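PDB 1ZL9: probable glutathione S-transferase 5 from Caenorhabditis elegans, which catalyses the conjugation of reduced glutathione to a wide range of hydrophobic electrophiles and may help detoxify reactive oxygen species produced during bacterial infection. Local coordinates for residues I21-Q27 and L73-L79; V90-A94 and L155-D159; A104-A110 and L122-F127; F134-L138 and I162-S166. One frame throughout, in Å; residues are numbered along the deposited sequence.

Contact 1 lies in the N-terminal, thioredoxin-like part of the chain; contacts 2, 3 and 4 all lie in the helical C-terminal part. Contacts 2 and 4 are buried, contacts 1 and 3 only partly so. Contact 2 joins helix 84-112 to helix 157-171, contact 3 joins 84-112 to 119-145, and contact 4 joins 119-145 to 157-171, tying three helices pairwise. Contacts 1 and 2 meet where W157 N lies 2.8 Å from L79 O, a probable hydrogen bond between the two parts. Aliphatic groups and rings share contact 1, contact 2 packs aliphatic groups against one indole beside a helix N-cap, aromatic rings mark contact 3, and contact 4 adds a buried hydroxyl pair.

Contact 1 (I21-Q27 and L73-L79); sequences IFAYAGQ and LAREFKL
F77 is the central bump of this contact, its ring set into a hollow made by I21, F22, A25 and Q27. The methyl CB of A25 lies over one face, 3.7 Å from the F77 ring centroid and 18° off its normal, a CH-pi contact. Q27 closes the rim: its chain bends at chi2 (75°), bringing NE2 to the ring edge, 3.5 Å from F77 CE2. On I21 the branch CG2, anti to the backbone N, drops between L73 CB (3.8 Å) and F77 CD1 (3.7 Å). L73 returns the wedge, pushing CD1 over a face of the F22 ring, 3.6 Å from F22 CZ. At the other end, L79 CD2 rests against Y24 CE1 at 3.6 Å. A Schellman motif at G26, with positive phi, follows helix 16-25, and Q27 beyond it points toward F77. The arrangement packs the ends of helices 16-25 and 66-76, which lie together in the thioredoxin-like domain of glutathione transferases.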
loop_
_atom_site.group_PDB
_atom_site.type_symbol
_atom_site.label_atom_id
_atom_site.label_comp_id
_atom_site.label_asym_id
_atom_site.label_seq_id
_atom_site.Cartn_x
_atom_site.Cartn_y
_atom_site.Cartn_z
ATOM N N ILE A 21 -7.235 4.325 -16.108
ATOM C CA ILE A 21 -8.354 4.975 -15.444
ATOM C C ILE A 21 -8.770 6.198 -16.222
ATOM O O ILE A 21 -9.954 6.403 -16.516
ATOM C CB ILE A 21 -7.990 5.353 -13.986
ATOM C CG1 ILE A 21 -7.867 4.103 -13.137
ATOM C CG2 ILE A 21 -8.930 6.382 -13.418
ATOM C CD1 ILE A 21 -7.199 4.319 -11.746
ATOM N N PHE A 22 -7.810 7.024 -16.579
ATOM C CA PHE A 22 -8.126 8.166 -17.418
ATOM C C PHE A 22 -8.742 7.775 -18.767
ATOM O O PHE A 22 -9.709 8.439 -19.225
ATOM C CB PHE A 22 -6.907 9.015 -17.734
ATOM C CG PHE A 22 -6.388 9.846 -16.594
ATOM C CD1 PHE A 22 -7.207 10.716 -15.866
ATOM C CD2 PHE A 22 -5.042 9.794 -16.288
ATOM C CE1 PHE A 22 -6.700 11.487 -14.856
ATOM C CE2 PHE A 22 -4.506 10.612 -15.289
ATOM C CZ PHE A 22 -5.313 11.445 -14.562
ATOM N N ALA A 23 -8.200 6.737 -19.426
ATOM C CA ALA A 23 -8.744 6.260 -20.672
ATOM C C ALA A 23 -10.172 5.788 -20.468
ATOM O O ALA A 23 -11.033 6.124 -21.272
ATOM C CB ALA A 23 -7.885 5.136 -21.304
ATOM N N TYR A 24 -10.432 4.963 -19.452
ATOM C CA TYR A 24 -11.802 4.511 -19.175
ATOM C C TYR A 24 -12.790 5.652 -19.028
ATOM O O TYR A 24 -13.896 5.645 -19.608
ATOM C CB TYR A 24 -11.890 3.673 -17.905
ATOM C CG TYR A 24 -13.244 3.047 -17.724
ATOM C CD1 TYR A 24 -14.147 3.583 -16.826
ATOM C CD2 TYR A 24 -13.606 1.950 -18.438
ATOM C CE1 TYR A 24 -15.380 3.043 -16.668
ATOM C CE2 TYR A 24 -14.867 1.405 -18.317
ATOM C CZ TYR A 24 -15.759 1.975 -17.410
ATOM O OH TYR A 24 -17.028 1.451 -17.250
ATOM N N ALA A 25 -12.374 6.665 -18.288
ATOM C CA ALA A 25 -13.230 7.790 -17.994
ATOM C C ALA A 25 -13.324 8.753 -19.109
ATOM O O ALA A 25 -14.098 9.678 -19.044
ATOM C CB ALA A 25 -12.708 8.552 -16.664
ATOM N N GLY A 26 -12.516 8.626 -20.152
ATOM C CA GLY A 26 -12.464 9.665 -21.166
ATOM C C GLY A 26 -11.877 11.008 -20.737
ATOM O O GLY A 26 -12.203 12.069 -21.350
ATOM N N GLN A 27 -10.996 10.994 -19.727
ATOM C CA GLN A 27 -10.500 12.219 -19.140
ATOM C C GLN A 27 -9.219 12.603 -19.773
ATOM O O GLN A 27 -8.259 11.791 -19.793
ATOM C CB GLN A 27 -10.222 12.013 -17.668
ATOM C CG GLN A 27 -9.573 13.191 -16.978
ATOM C CD GLN A 27 -10.566 14.272 -16.745
ATOM O OE1 GLN A 27 -10.258 15.422 -16.980
ATOM N NE2 GLN A 27 -11.795 13.887 -16.352
ATOM N N LEU A 73 -7.709 8.718 -8.238
ATOM C CA LEU A 73 -8.374 8.863 -9.523
ATOM C C LEU A 73 -9.591 7.929 -9.619
ATOM O O LEU A 73 -10.648 8.340 -10.120
ATOM C CB LEU A 73 -7.427 8.592 -10.663
ATOM C CG LEU A 73 -6.263 9.588 -10.825
ATOM C CD1 LEU A 73 -5.387 9.020 -11.871
ATOM C CD2 LEU A 73 -6.696 10.926 -11.201
ATOM N N ALA A 74 -9.458 6.700 -9.175
ATOM C CA ALA A 74 -10.568 5.755 -9.234
ATOM C C ALA A 74 -11.775 6.283 -8.436
ATOM O O ALA A 74 -12.933 6.129 -8.897
ATOM C CB ALA A 74 -10.178 4.348 -8.759
ATOM N N ARG A 75 -11.537 6.878 -7.272
ATOM C CA ARG A 75 -12.647 7.411 -6.497
ATOM C C ARG A 75 -13.344 8.579 -7.200
ATOM O O ARG A 75 -14.557 8.670 -7.123
ATOM C CB ARG A 75 -12.220 7.837 -5.131
ATOM C CG ARG A 75 -11.941 6.639 -4.231
ATOM C CD ARG A 75 -11.355 7.015 -2.851
ATOM N NE ARG A 75 -12.222 7.899 -2.107
ATOM C CZ ARG A 75 -11.986 8.359 -0.878
ATOM N NH1 ARG A 75 -10.860 8.027 -0.219
ATOM N NH2 ARG A 75 -12.908 9.147 -0.303
ATOM N N GLU A 76 -12.581 9.417 -7.910
ATOM C CA GLU A 76 -13.175 10.573 -8.629
ATOM C C GLU A 76 -14.055 10.018 -9.779
ATOM O O GLU A 76 -15.072 10.622 -10.152
ATOM C CB GLU A 76 -12.111 11.462 -9.251
ATOM C CG GLU A 76 -11.273 12.271 -8.300
ATOM C CD GLU A 76 -12.139 13.181 -7.430
ATOM O OE1 GLU A 76 -11.898 13.204 -6.171
ATOM O OE2 GLU A 76 -13.102 13.799 -8.000
ATOM N N PHE A 77 -13.662 8.897 -10.368
ATOM C CA PHE A 77 -14.392 8.319 -11.495
ATOM C C PHE A 77 -15.284 7.118 -11.140
ATOM O O PHE A 77 -15.737 6.426 -12.047
ATOM C CB PHE A 77 -13.429 7.975 -12.636
ATOM C CG PHE A 77 -12.623 9.179 -13.103
ATOM C CD1 PHE A 77 -11.264 9.207 -13.011
ATOM C CD2 PHE A 77 -13.283 10.323 -13.599
ATOM C CE1 PHE A 77 -10.513 10.328 -13.409
ATOM C CE2 PHE A 77 -12.549 11.455 -13.996
ATOM C CZ PHE A 77 -11.171 11.463 -13.878
ATOM N N LYS A 78 -15.517 6.867 -9.848
ATOM C CA LYS A 78 -16.324 5.701 -9.416
ATOM C C LYS A 78 -15.829 4.304 -9.903
ATOM O O LYS A 78 -16.631 3.393 -10.265
ATOM C CB LYS A 78 -17.833 5.923 -9.701
ATOM C CG LYS A 78 -18.815 5.249 -8.758
ATOM C CD LYS A 78 -18.928 5.938 -7.403
ATOM C CE LYS A 78 -20.095 5.335 -6.588
ATOM N NZ LYS A 78 -21.450 5.289 -7.358
ATOM N N LEU A 79 -14.505 4.114 -9.854
ATOM C CA LEU A 79 -13.844 2.878 -10.219
ATOM C C LEU A 79 -13.107 2.269 -9.044
ATOM O O LEU A 79 -12.272 1.350 -9.215
ATOM C CB LEU A 79 -12.833 3.129 -11.367
ATOM C CG LEU A 79 -13.404 3.519 -12.705
ATOM C CD1 LEU A 79 -12.252 3.803 -13.709
ATOM C CD2 LEU A 79 -14.306 2.390 -13.242
#

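Contact 2 (V90-A94 and L155-D159); sequences VNSLA and LTWID
T156, whose side chain meets V90 across the contact, gives its backbone N to D159 OD2 in a 2.9 Å hydrogen bond, nearly straight (171° at the hydrogen). The carboxylate is used on its anti side, 17° out of its plane, while D159 OD1 takes the backbone N of L150, so both oxygens are engaged. T156 stands at the N-cap of helix 157-171, and this bond is the side-chain-to-N-cap half of a capping box. Against this helix start leans V90, which divides its two methyls: CG2 touches T156 OG1 at 3.7 Å, and CG1, anti to the backbone N (chi1 174°), enters the notch between the W157 indole and I158 CG2. There it lies 3.7 Å from W157 NE1, whose hydrogen bond goes to N80. One turn on, A94 CB meets the far end of the indole at W157 CH2 (3.7 Å), and I158 CD1 approaches A94 CA at 3.6 Å. The L93 and I158 side chains cross at about a right angle, L93 CD1 4.0 Å from I158 CG1. The second subunit enters on the other side of helix 84-112, where S92 OG bonds to its A64 O. The T-W-I-D sequence at the helix start fits the S/T-x-x-D N-capping box known throughout the glutathione transferase superfamily, packed against helix 84-112.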
loop_
_atom_site.group_PDB
_atom_site.type_symbol
_atom_site.label_atom_id
_atom_site.label_comp_id
_atom_site.label_asym_id
_atom_site.label_seq_id
_atom_site.Cartn_x
_atom_site.Cartn_y
_atom_site.Cartn_z
ATOM N N VAL A 90 -11.227 -3.856 -2.711
ATOM C CA VAL A 90 -10.301 -3.426 -3.740
ATOM C C VAL A 90 -8.932 -3.069 -3.102
ATOM O O VAL A 90 -7.921 -3.472 -3.603
ATOM C CB VAL A 90 -10.835 -2.214 -4.587
ATOM C CG1 VAL A 90 -9.767 -1.723 -5.540
ATOM C CG2 VAL A 90 -11.969 -2.569 -5.394
ATOM N N ASN A 91 -8.931 -2.295 -2.012
ATOM C CA ASN A 91 -7.746 -1.921 -1.299
ATOM C C ASN A 91 -6.992 -3.172 -0.792
ATOM O O ASN A 91 -5.779 -3.247 -0.885
ATOM C CB ASN A 91 -8.112 -0.985 -0.159
ATOM C CG ASN A 91 -6.917 -0.261 0.464
ATOM O OD1 ASN A 91 -5.750 -0.534 0.193
ATOM N ND2 ASN A 91 -7.237 0.752 1.233
ATOM N N SER A 92 -7.724 -4.155 -0.256
ATOM C CA SER A 92 -7.114 -5.328 0.317
ATOM C C SER A 92 -6.374 -6.107 -0.819
ATOM O O SER A 92 -5.247 -6.501 -0.698
ATOM C CB SER A 92 -8.233 -6.165 0.962
ATOM O OG SER A 92 -7.707 -7.328 1.563
ATOM N N LEU A 93 -7.035 -6.307 -1.936
ATOM C CA LEU A 93 -6.406 -7.073 -3.039
ATOM C C LEU A 93 -5.239 -6.336 -3.645
ATOM O O LEU A 93 -4.260 -6.947 -4.084
ATOM C CB LEU A 93 -7.423 -7.296 -4.135
ATOM C CG LEU A 93 -7.478 -8.621 -4.897
ATOM C CD1 LEU A 93 -8.122 -8.520 -6.300
ATOM C CD2 LEU A 93 -6.352 -9.596 -4.786
ATOM N N ALA A 94 -5.352 -5.018 -3.726
ATOM C CA ALA A 94 -4.318 -4.187 -4.357
ATOM C C ALA A 94 -3.074 -4.242 -3.447
ATOM O O ALA A 94 -1.935 -4.300 -3.913
ATOM C CB ALA A 94 -4.814 -2.737 -4.528
ATOM N N LEU A 155 -16.494 -3.052 -13.095
ATOM C CA LEU A 155 -15.080 -2.745 -13.202
ATOM C C LEU A 155 -14.610 -1.933 -12.035
ATOM O O LEU A 155 -15.246 -0.953 -11.639
ATOM C CB LEU A 155 -14.860 -1.958 -14.497
ATOM C CG LEU A 155 -13.417 -1.569 -14.777
ATOM C CD1 LEU A 155 -12.685 -2.802 -15.191
ATOM C CD2 LEU A 155 -13.385 -0.539 -15.883
ATOM N N THR A 156 -13.459 -2.323 -11.477
ATOM C CA THR A 156 -12.702 -1.452 -10.591
ATOM C C THR A 156 -11.263 -1.367 -11.111
ATOM O O THR A 156 -10.836 -2.143 -11.980
ATOM C CB THR A 156 -12.687 -1.929 -9.152
ATOM O OG1 THR A 156 -12.111 -3.230 -9.047
ATOM C CG2 THR A 156 -14.059 -2.023 -8.583
ATOM N N TRP A 157 -10.502 -0.428 -10.565
ATOM C CA TRP A 157 -9.113 -0.234 -11.035
ATOM C C TRP A 157 -8.209 -1.448 -10.799
ATOM O O TRP A 157 -7.226 -1.637 -11.519
ATOM C CB TRP A 157 -8.536 1.043 -10.436
ATOM C CG TRP A 157 -8.203 1.058 -8.994
ATOM C CD1 TRP A 157 -8.957 1.494 -7.987
ATOM C CD2 TRP A 157 -6.928 0.696 -8.411
ATOM N NE1 TRP A 157 -8.279 1.379 -6.787
ATOM C CE2 TRP A 157 -7.023 0.896 -7.026
ATOM C CE3 TRP A 157 -5.732 0.210 -8.933
ATOM C CZ2 TRP A 157 -5.935 0.730 -6.156
ATOM C CZ3 TRP A 157 -4.696 -0.020 -8.087
ATOM C CH2 TRP A 157 -4.781 0.271 -6.701
ATOM N N ILE A 158 -8.531 -2.298 -9.823
ATOM C CA ILE A 158 -7.693 -3.464 -9.607
ATOM C C ILE A 158 -7.892 -4.439 -10.757
ATOM O O ILE A 158 -6.956 -5.134 -11.107
ATOM C CB ILE A 158 -7.874 -4.077 -8.172
ATOM C CG1 ILE A 158 -6.755 -5.100 -7.869
ATOM C CG2 ILE A 158 -9.269 -4.745 -7.985
ATOM C CD1 ILE A 158 -5.342 -4.566 -7.817
ATOM N N ASP A 159 -9.080 -4.459 -11.381
ATOM C CA ASP A 159 -9.268 -5.225 -12.627
ATOM C C ASP A 159 -8.284 -4.742 -13.717
ATOM O O ASP A 159 -7.706 -5.530 -14.446
ATOM C CB ASP A 159 -10.652 -5.052 -13.164
ATOM C CG ASP A 159 -11.711 -5.738 -12.336
ATOM O OD1 ASP A 159 -11.615 -6.979 -12.046
ATOM O OD2 ASP A 159 -12.727 -5.088 -12.026
#

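Contact 3 (A104-A110 and L122-F127); sequences ARPYFYA and LKKDIF
An antiparallel helix pair in the helical C-terminal domain meets here, with Y107 and F127 at its centre; the axes of segments 104-110 and 122-127 approach to 8.4 Å at 154°. Y107 projects across the gap with CG anti to its backbone N (chi1 178°), which lays the ring along segment 122-127. Its CD2 comes to 3.4 Å from F127 CB, and on the other border CE1 comes to 3.5 Å from K123 CB. The extended lysine chain then runs beside the tyrosine in the same direction, its CG and CD passing the hydroxyl. The Y107 and F127 planes are tilted by 29° and the rings strongly offset, with little overlap, Y107 CE2 lying above the rim of one F127 face. F108 comes to F127 obliquely, F108 CE2 lying 3.4 Å from F127 CE1, and the three rings form an aromatic cluster to which Y100 and F131 add further rings. This cluster lies on helices 84-112 and 119-145, near the turn that joins them, about 11 Å from bound glutathione measured from the F108 side chain. A wider pi-type turn at 123-127 lets L122 O accept from both I126 N and F127 N. A104 CB fits in plane against the F127 edge, 3.9 Å from CD1. L122 CD1 rests against both P106 O and A110 CB, 3.7 Å from each.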
loop_
_atom_site.group_PDB
_atom_site.type_symbol
_atom_site.label_atom_id
_atom_site.label_comp_id
_atom_site.label_asym_id
_atom_site.label_seq_id
_atom_site.Cartn_x
_atom_site.Cartn_y
_atom_site.Cartn_z
ATOM N N ALA A 104 8.164 -10.987 -6.062
ATOM C CA ALA A 104 8.657 -11.267 -7.391
ATOM C C ALA A 104 9.742 -10.337 -7.888
ATOM O O ALA A 104 10.348 -10.596 -8.947
ATOM C CB ALA A 104 7.527 -11.237 -8.392
ATOM N N ARG A 105 9.973 -9.254 -7.167
ATOM C CA ARG A 105 10.838 -8.200 -7.650
ATOM C C ARG A 105 12.255 -8.672 -8.143
ATOM O O ARG A 105 12.748 -8.116 -9.112
ATOM C CB ARG A 105 11.022 -7.076 -6.602
ATOM C CG ARG A 105 11.723 -5.884 -7.216
ATOM C CD ARG A 105 11.607 -4.565 -6.454
ATOM N NE ARG A 105 10.229 -4.059 -6.506
ATOM C CZ ARG A 105 9.422 -3.993 -5.445
ATOM N NH1 ARG A 105 9.855 -4.373 -4.244
ATOM N NH2 ARG A 105 8.174 -3.563 -5.592
ATOM N N PRO A 106 12.959 -9.568 -7.428
ATOM C CA PRO A 106 14.299 -10.039 -7.867
ATOM C C PRO A 106 14.291 -10.586 -9.321
ATOM O O PRO A 106 15.213 -10.303 -10.079
ATOM C CB PRO A 106 14.644 -11.113 -6.843
ATOM C CG PRO A 106 13.945 -10.634 -5.610
ATOM C CD PRO A 106 12.626 -10.120 -6.108
ATOM N N TYR A 107 13.257 -11.338 -9.664
ATOM C CA TYR A 107 13.029 -11.845 -11.017
ATOM C C TYR A 107 12.708 -10.740 -11.995
ATOM O O TYR A 107 13.343 -10.646 -13.019
ATOM C CB TYR A 107 11.926 -12.891 -11.032
ATOM C CG TYR A 107 11.615 -13.395 -12.377
ATOM C CD1 TYR A 107 12.547 -14.131 -13.123
ATOM C CD2 TYR A 107 10.389 -13.137 -12.946
ATOM C CE1 TYR A 107 12.230 -14.583 -14.387
ATOM C CE2 TYR A 107 10.084 -13.566 -14.189
ATOM C CZ TYR A 107 11.019 -14.297 -14.912
ATOM O OH TYR A 107 10.652 -14.777 -16.133
ATOM N N PHE A 108 11.775 -9.863 -11.658
ATOM C CA PHE A 108 11.383 -8.794 -12.583
ATOM C C PHE A 108 12.587 -7.890 -12.902
ATOM O O PHE A 108 12.853 -7.543 -14.070
ATOM C CB PHE A 108 10.284 -7.972 -11.948
ATOM C CG PHE A 108 8.926 -8.698 -11.862
ATOM C CD1 PHE A 108 7.919 -8.176 -11.068
ATOM C CD2 PHE A 108 8.661 -9.839 -12.613
ATOM C CE1 PHE A 108 6.662 -8.813 -10.992
ATOM C CE2 PHE A 108 7.351 -10.509 -12.531
ATOM C CZ PHE A 108 6.397 -9.983 -11.715
ATOM N N TYR A 109 13.321 -7.550 -11.850
ATOM C CA TYR A 109 14.525 -6.743 -11.984
ATOM C C TYR A 109 15.615 -7.369 -12.827
ATOM O O TYR A 109 16.346 -6.654 -13.544
ATOM C CB TYR A 109 15.080 -6.457 -10.616
ATOM C CG TYR A 109 14.608 -5.169 -10.101
ATOM C CD1 TYR A 109 13.286 -4.814 -10.164
ATOM C CD2 TYR A 109 15.503 -4.292 -9.493
ATOM C CE1 TYR A 109 12.839 -3.594 -9.668
ATOM C CE2 TYR A 109 15.073 -3.072 -8.995
ATOM C CZ TYR A 109 13.753 -2.731 -9.101
ATOM O OH TYR A 109 13.354 -1.523 -8.603
ATOM N N ALA A 110 15.748 -8.686 -12.738
ATOM C CA ALA A 110 16.753 -9.368 -13.537
ATOM C C ALA A 110 16.373 -9.358 -15.015
ATOM O O ALA A 110 17.218 -9.143 -15.875
ATOM C CB ALA A 110 16.992 -10.791 -13.048
ATOM N N LEU A 122 15.961 -17.606 -11.005
ATOM C CA LEU A 122 15.031 -16.717 -10.353
ATOM C C LEU A 122 13.627 -17.002 -10.804
ATOM O O LEU A 122 12.734 -16.950 -9.973
ATOM C CB LEU A 122 15.344 -15.258 -10.632
ATOM C CG LEU A 122 16.620 -14.791 -9.963
ATOM C CD1 LEU A 122 17.072 -13.498 -10.579
ATOM C CD2 LEU A 122 16.484 -14.641 -8.476
ATOM N N LYS A 123 13.415 -17.335 -12.073
ATOM C CA LYS A 123 12.051 -17.624 -12.518
ATOM C C LYS A 123 11.445 -18.765 -11.651
ATOM O O LYS A 123 10.317 -18.680 -11.160
ATOM C CB LYS A 123 12.030 -18.034 -13.959
ATOM C CG LYS A 123 10.622 -18.153 -14.562
ATOM C CD LYS A 123 10.616 -18.519 -16.027
ATOM C CE LYS A 123 9.200 -18.918 -16.475
ATOM N NZ LYS A 123 9.106 -19.279 -17.964
ATOM N N LYS A 124 12.196 -19.857 -11.465
ATOM C CA LYS A 124 11.616 -21.023 -10.824
ATOM C C LYS A 124 11.675 -20.976 -9.296
ATOM O O LYS A 124 10.785 -21.439 -8.594
ATOM C CB LYS A 124 12.271 -22.291 -11.384
ATOM C CG LYS A 124 13.671 -22.554 -10.878
ATOM C CD LYS A 124 14.309 -23.783 -11.612
ATOM C CE LYS A 124 15.686 -24.091 -11.004
ATOM N NZ LYS A 124 15.527 -24.508 -9.620
ATOM N N ASP A 125 12.729 -20.409 -8.761
ATOM C CA ASP A 125 12.903 -20.357 -7.326
ATOM C C ASP A 125 12.149 -19.208 -6.663
ATOM O O ASP A 125 11.802 -19.283 -5.495
ATOM C CB ASP A 125 14.394 -20.169 -7.018
ATOM C CG ASP A 125 15.222 -21.433 -7.299
ATOM O OD1 ASP A 125 14.643 -22.487 -7.655
ATOM O OD2 ASP A 125 16.439 -21.426 -7.154
ATOM N N ILE A 126 11.987 -18.095 -7.362
ATOM C CA ILE A 126 11.359 -16.921 -6.729
ATOM C C ILE A 126 10.012 -16.542 -7.370
ATOM O O ILE A 126 8.997 -16.346 -6.698
ATOM C CB ILE A 126 12.340 -15.682 -6.809
ATOM C CG1 ILE A 126 13.619 -15.875 -5.959
ATOM C CG2 ILE A 126 11.643 -14.420 -6.358
ATOM C CD1 ILE A 126 13.424 -16.277 -4.542
ATOM N N PHE A 127 10.014 -16.389 -8.681
ATOM C CA PHE A 127 8.837 -15.839 -9.322
ATOM C C PHE A 127 7.672 -16.842 -9.276
ATOM O O PHE A 127 6.616 -16.506 -8.831
ATOM C CB PHE A 127 9.130 -15.404 -10.759
ATOM C CG PHE A 127 7.879 -15.081 -11.512
ATOM C CD1 PHE A 127 7.142 -13.903 -11.199
ATOM C CD2 PHE A 127 7.376 -15.941 -12.463
ATOM C CE1 PHE A 127 5.967 -13.602 -11.912
ATOM C CE2 PHE A 127 6.145 -15.627 -13.157
ATOM C CZ PHE A 127 5.462 -14.496 -12.845
#

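Contact 4 (F134-L138 and I162-S166)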
loop_
_atom_site.group_PDB
_atom_site.type_symbol
_atom_site.label_atom_id
_atom_site.label_comp_id
_atom_site.label_asym_id
_atom_site.label_seq_id
_atom_site.Cartn_x
_atom_site.Cartn_y
_atom_site.Cartn_z
ATOM N N PHE A 134 -0.277 -15.902 -5.420
ATOM C CA PHE A 134 -1.085 -14.738 -5.561
ATOM C C PHE A 134 -2.220 -14.967 -6.533
ATOM O O PHE A 134 -3.310 -14.535 -6.281
ATOM C CB PHE A 134 -0.209 -13.534 -6.046
ATOM C CG PHE A 134 -1.027 -12.294 -6.301
ATOM C CD1 PHE A 134 -1.127 -11.750 -7.575
ATOM C CD2 PHE A 134 -1.793 -11.741 -5.254
ATOM C CE1 PHE A 134 -1.898 -10.609 -7.796
ATOM C CE2 PHE A 134 -2.562 -10.572 -5.484
ATOM C CZ PHE A 134 -2.636 -10.066 -6.793
ATOM N N TYR A 135 -1.951 -15.665 -7.641
ATOM C CA TYR A 135 -2.991 -15.954 -8.631
ATOM C C TYR A 135 -4.071 -16.898 -8.037
ATOM O O TYR A 135 -5.223 -16.813 -8.382
ATOM C CB TYR A 135 -2.375 -16.421 -9.950
ATOM C CG TYR A 135 -2.101 -15.225 -10.839
ATOM C CD1 TYR A 135 -1.165 -14.238 -10.455
ATOM C CD2 TYR A 135 -2.815 -15.035 -12.034
ATOM C CE1 TYR A 135 -0.977 -13.055 -11.217
ATOM C CE2 TYR A 135 -2.667 -13.881 -12.792
ATOM C CZ TYR A 135 -1.730 -12.877 -12.403
ATOM O OH TYR A 135 -1.566 -11.737 -13.194
ATOM N N GLY A 136 -3.722 -17.707 -7.071
ATOM C CA GLY A 136 -4.733 -18.524 -6.390
ATOM C C GLY A 136 -5.659 -17.624 -5.592
ATOM O O GLY A 136 -6.870 -17.838 -5.582
ATOM N N PHE A 137 -5.115 -16.561 -5.001
ATOM C CA PHE A 137 -5.977 -15.626 -4.322
ATOM C C PHE A 137 -6.885 -14.869 -5.339
ATOM O O PHE A 137 -8.057 -14.595 -5.044
ATOM C CB PHE A 137 -5.185 -14.623 -3.534
ATOM C CG PHE A 137 -4.361 -15.201 -2.432
ATOM C CD1 PHE A 137 -3.119 -14.686 -2.168
ATOM C CD2 PHE A 137 -4.858 -16.189 -1.596
ATOM C CE1 PHE A 137 -2.335 -15.223 -1.074
ATOM C CE2 PHE A 137 -4.075 -16.694 -0.521
ATOM C CZ PHE A 137 -2.832 -16.201 -0.288
ATOM N N LEU A 138 -6.353 -14.531 -6.512
ATOM C CA LEU A 138 -7.139 -13.839 -7.526
ATOM C C LEU A 138 -8.366 -14.721 -7.899
ATOM O O LEU A 138 -9.493 -14.242 -8.023
ATOM C CB LEU A 138 -6.322 -13.517 -8.750
ATOM C CG LEU A 138 -5.274 -12.412 -8.508
ATOM C CD1 LEU A 138 -4.456 -12.321 -9.848
ATOM C CD2 LEU A 138 -5.912 -11.111 -8.253
ATOM N N ILE A 162 -4.642 -5.789 -12.731
ATOM C CA ILE A 162 -4.372 -7.212 -12.796
ATOM C C ILE A 162 -4.450 -7.702 -14.245
ATOM O O ILE A 162 -3.651 -8.502 -14.684
ATOM C CB ILE A 162 -5.377 -7.980 -11.874
ATOM C CG1 ILE A 162 -5.113 -7.680 -10.361
ATOM C CG2 ILE A 162 -5.348 -9.430 -12.142
ATOM C CD1 ILE A 162 -3.706 -7.964 -9.881
ATOM N N ALA A 163 -5.460 -7.267 -14.993
ATOM C CA ALA A 163 -5.528 -7.618 -16.405
ATOM C C ALA A 163 -4.314 -7.202 -17.188
ATOM O O ALA A 163 -3.834 -7.950 -18.025
ATOM C CB ALA A 163 -6.764 -7.041 -17.091
ATOM N N GLN A 164 -3.752 -6.050 -16.874
ATOM C CA GLN A 164 -2.573 -5.591 -17.612
ATOM C C GLN A 164 -1.319 -6.447 -17.243
ATOM O O GLN A 164 -0.507 -6.803 -18.096
ATOM C CB GLN A 164 -2.306 -4.121 -17.281
ATOM C CG GLN A 164 -1.135 -3.542 -18.116
ATOM C CD GLN A 164 -1.272 -3.742 -19.618
ATOM O OE1 GLN A 164 -0.494 -4.502 -20.259
ATOM N NE2 GLN A 164 -2.261 -3.110 -20.187
ATOM N N HIS A 165 -1.222 -6.821 -15.987
ATOM C CA HIS A 165 -0.116 -7.724 -15.524
ATOM C C HIS A 165 -0.236 -9.105 -16.205
ATOM O O HIS A 165 0.699 -9.610 -16.809
ATOM C CB HIS A 165 -0.108 -7.849 -13.988
ATOM C CG HIS A 165 1.038 -8.678 -13.459
ATOM N ND1 HIS A 165 1.404 -9.863 -14.021
ATOM C CD2 HIS A 165 1.926 -8.476 -12.469
ATOM C CE1 HIS A 165 2.425 -10.387 -13.364
ATOM N NE2 HIS A 165 2.764 -9.569 -12.428
ATOM N N SER A 166 -1.447 -9.673 -16.182
ATOM C CA SER A 166 -1.718 -10.919 -16.839
ATOM C C SER A 166 -1.430 -10.885 -18.349
ATOM O O SER A 166 -0.869 -11.821 -18.842
ATOM C CB SER A 166 -3.141 -11.390 -16.602
ATOM O OG SER A 166 -3.409 -11.625 -15.239
#
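Segments 134-138 and 162-166 run at 133° to each other with axes 13.2 Å apart, a wide separation spanned mainly by the long Y135 side chain. Y135 OH and S166 OG form a hydrogen bond of 2.8 Å, either hydroxyl a possible donor, with the serine oxygen in plane at the tyrosine ring edge. S166 OG, anti to the carbonyl carbon (chi1 -62°), turns back over its own helix to stand 3.2 Å from I162 O. One face of the Y135 ring carries L138 CD1, 3.6 Å above its centre; the same methyl also touches I162 CG2 at 3.8 Å, where L138 and I162 reach tip to tip. I162 CD1 meets F134 from the opposite direction, in plane at the ring edge, 3.8 Å from CE1. F134 stacks on Y100 of helix 84-112, L138 rests on L93 of that helix, and Y135 and L138 also touch L182 of helix 180-191, so the contact of helices 119-145 and 157-171 is flanked by helices 84-112 and 180-191.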